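PDB 1W5T: ORC2 from Aeropyrum pernix, which binds ATP through an AAA+ ATPase domain, binds DNA, and takes part in the regulation of DNA replication. Local coordinates for residues Tyr139-Asp145 / Arg179-Val185. Residues are numbered along the deposited sequence; the frame is centred on the assembly and turned at random.
Sequences YLLVILD and RIGFLLV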
# COMPACT_ATOMS: atom_id res chain seq x y z
N TYR A 139 -23.50 12.90 5.18
CA TYR A 139 -23.03 11.65 4.58
C TYR A 139 -21.62 11.30 5.14
O TYR A 139 -20.89 12.18 5.60
CB TYR A 139 -22.99 11.84 3.08
CG TYR A 139 -24.33 12.25 2.54
CD1 TYR A 139 -24.75 13.61 2.53
CD2 TYR A 139 -25.20 11.29 2.07
CE1 TYR A 139 -26.03 13.96 2.03
CE2 TYR A 139 -26.45 11.62 1.57
CZ TYR A 139 -26.86 12.93 1.54
OH TYR A 139 -28.11 13.17 1.01
N LEU A 140 -21.26 10.02 5.14
CA LEU A 140 -20.00 9.60 5.73
C LEU A 140 -19.27 8.70 4.75
O LEU A 140 -19.77 7.67 4.35
CB LEU A 140 -20.24 8.87 7.06
CG LEU A 140 -19.08 8.23 7.85
CD1 LEU A 140 -18.16 9.27 8.56
CD2 LEU A 140 -19.60 7.19 8.83
N LEU A 141 -18.09 9.12 4.36
CA LEU A 141 -17.25 8.30 3.51
C LEU A 141 -16.08 7.78 4.38
O LEU A 141 -15.29 8.55 4.95
CB LEU A 141 -16.83 9.09 2.29
CG LEU A 141 -15.99 8.51 1.17
CD1 LEU A 141 -16.28 7.03 0.94
CD2 LEU A 141 -16.24 9.29 -0.07
N VAL A 142 -16.05 6.45 4.52
CA VAL A 142 -15.12 5.77 5.40
C VAL A 142 -13.94 5.16 4.61
O VAL A 142 -14.15 4.33 3.73
CB VAL A 142 -15.85 4.65 6.21
CG1 VAL A 142 -14.88 4.01 7.25
CG2 VAL A 142 -17.11 5.19 6.91
N ILE A 143 -12.72 5.57 4.92
CA ILE A 143 -11.54 4.84 4.41
C ILE A 143 -11.16 3.76 5.42
O ILE A 143 -10.88 4.08 6.57
CB ILE A 143 -10.30 5.76 4.20
CG1 ILE A 143 -10.64 6.99 3.33
CG2 ILE A 143 -9.08 4.94 3.66
CD1 ILE A 143 -9.56 8.06 3.29
N LEU A 144 -11.13 2.49 4.98
CA LEU A 144 -10.55 1.42 5.79
C LEU A 144 -9.26 0.99 5.15
O LEU A 144 -9.27 0.18 4.23
CB LEU A 144 -11.47 0.20 5.94
CG LEU A 144 -12.89 0.38 6.49
CD1 LEU A 144 -13.75 -0.87 6.32
CD2 LEU A 144 -12.81 0.82 7.95
N ASP A 145 -8.16 1.54 5.68
CA ASP A 145 -6.78 1.24 5.30
C ASP A 145 -6.24 -0.07 5.87
O ASP A 145 -6.68 -0.54 6.92
CB ASP A 145 -5.87 2.38 5.75
CG ASP A 145 -4.74 2.66 4.78
OD1 ASP A 145 -4.41 1.81 3.90
OD2 ASP A 145 -4.11 3.73 4.81
N ARG A 179 -26.37 6.68 3.51
CA ARG A 179 -25.46 7.78 3.85
C ARG A 179 -24.04 7.37 4.22
O ARG A 179 -23.32 8.17 4.81
CB ARG A 179 -26.04 8.61 5.00
CG ARG A 179 -27.48 9.02 4.82
CD ARG A 179 -27.88 10.04 5.83
NE ARG A 179 -29.21 10.56 5.60
CZ ARG A 179 -29.52 11.71 5.07
NH1 ARG A 179 -28.61 12.61 4.66
NH2 ARG A 179 -30.81 11.97 4.95
N ILE A 180 -23.65 6.15 3.88
CA ILE A 180 -22.31 5.64 4.21
C ILE A 180 -21.70 4.94 3.00
O ILE A 180 -22.30 4.00 2.46
CB ILE A 180 -22.32 4.62 5.38
CG1 ILE A 180 -23.01 5.19 6.62
CG2 ILE A 180 -20.88 4.28 5.79
CD1 ILE A 180 -23.11 4.18 7.70
N GLY A 181 -20.54 5.39 2.56
CA GLY A 181 -19.80 4.68 1.54
C GLY A 181 -18.42 4.31 2.05
O GLY A 181 -18.01 4.74 3.12
N PHE A 182 -17.69 3.53 1.26
CA PHE A 182 -16.44 2.95 1.69
C PHE A 182 -15.37 3.01 0.65
O PHE A 182 -15.64 2.82 -0.51
CB PHE A 182 -16.64 1.49 2.06
CG PHE A 182 -17.43 1.29 3.30
CD1 PHE A 182 -18.76 0.99 3.22
CD2 PHE A 182 -16.82 1.39 4.54
CE1 PHE A 182 -19.50 0.78 4.37
CE2 PHE A 182 -17.58 1.21 5.71
CZ PHE A 182 -18.92 0.90 5.60
N LEU A 183 -14.16 3.27 1.09
CA LEU A 183 -13.00 3.18 0.24
C LEU A 183 -12.07 2.24 1.00
O LEU A 183 -11.56 2.60 2.07
CB LEU A 183 -12.37 4.55 0.10
CG LEU A 183 -11.70 4.88 -1.23
CD1 LEU A 183 -10.66 5.94 -1.10
CD2 LEU A 183 -11.21 3.71 -2.08
N LEU A 184 -11.91 1.02 0.50
CA LEU A 184 -11.02 0.05 1.17
C LEU A 184 -9.64 0.24 0.59
O LEU A 184 -9.51 0.49 -0.62
CB LEU A 184 -11.51 -1.37 0.93
CG LEU A 184 -13.03 -1.60 1.11
CD1 LEU A 184 -13.47 -3.08 0.92
CD2 LEU A 184 -13.49 -1.11 2.49
N VAL A 185 -8.61 0.18 1.41
CA VAL A 185 -7.24 0.25 0.87
C VAL A 185 -6.48 -0.95 1.37
O VAL A 185 -6.42 -1.10 2.57
CB VAL A 185 -6.53 1.53 1.34
CG1 VAL A 185 -5.11 1.60 0.79
CG2 VAL A 185 -7.34 2.76 0.96
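Six backbone hydrogen bonds zip Leu140, Val142 and Leu144 to residues 179-185. Each of the three gives its N-H to one residue and its carbonyl to another two positions on; Val142 N reaches Gly181 O almost straight (175° at the hydrogen), and Val142 O receives Leu183 N at 2.8 Å. This is the parallel-strand ladder, here joining two inner strands of the five-stranded sheet, order 2-3-4-1-5, of the P-loop AAA+ domain. On one face Val142 CB rests 3.8 Å from Phe182 CD2, while Val142 CG2, placed beside its own backbone N, meets Ile180 CG2 at 4.0 Å. Leu144 CD1 continues the row against Leu184 CD2. Gly181 presents no side chain on the other face, where Leu141 CD1 bends over the strand to 3.6 Å from Gly181 O. Where the strands begin, Arg179 runs extended from CG to NE and lays NH1 over one face of the Tyr139 ring, toward its rim, at most a weak cation-pi attraction; with a serine in place of Tyr139 the ring is gone, and a gap would probably open beside Arg179 NH1 and among Leu48, Leu85 and Val177, which Tyr139 also touches. Asp175 and Asn137 hold the guanidinium there. Farther out, helix 100-111 packs on Leu140, Val142 and Leu144, and helix 65-82 on Ile143, Leu183 and Val185. At the C-terminal end Asp145 OD2 is hydrogen-bonded by Tyr91 and the ATP-binding Thr66, its carboxylate about 4 Å from the bound magnesium, consistent with a Walker B aspartate.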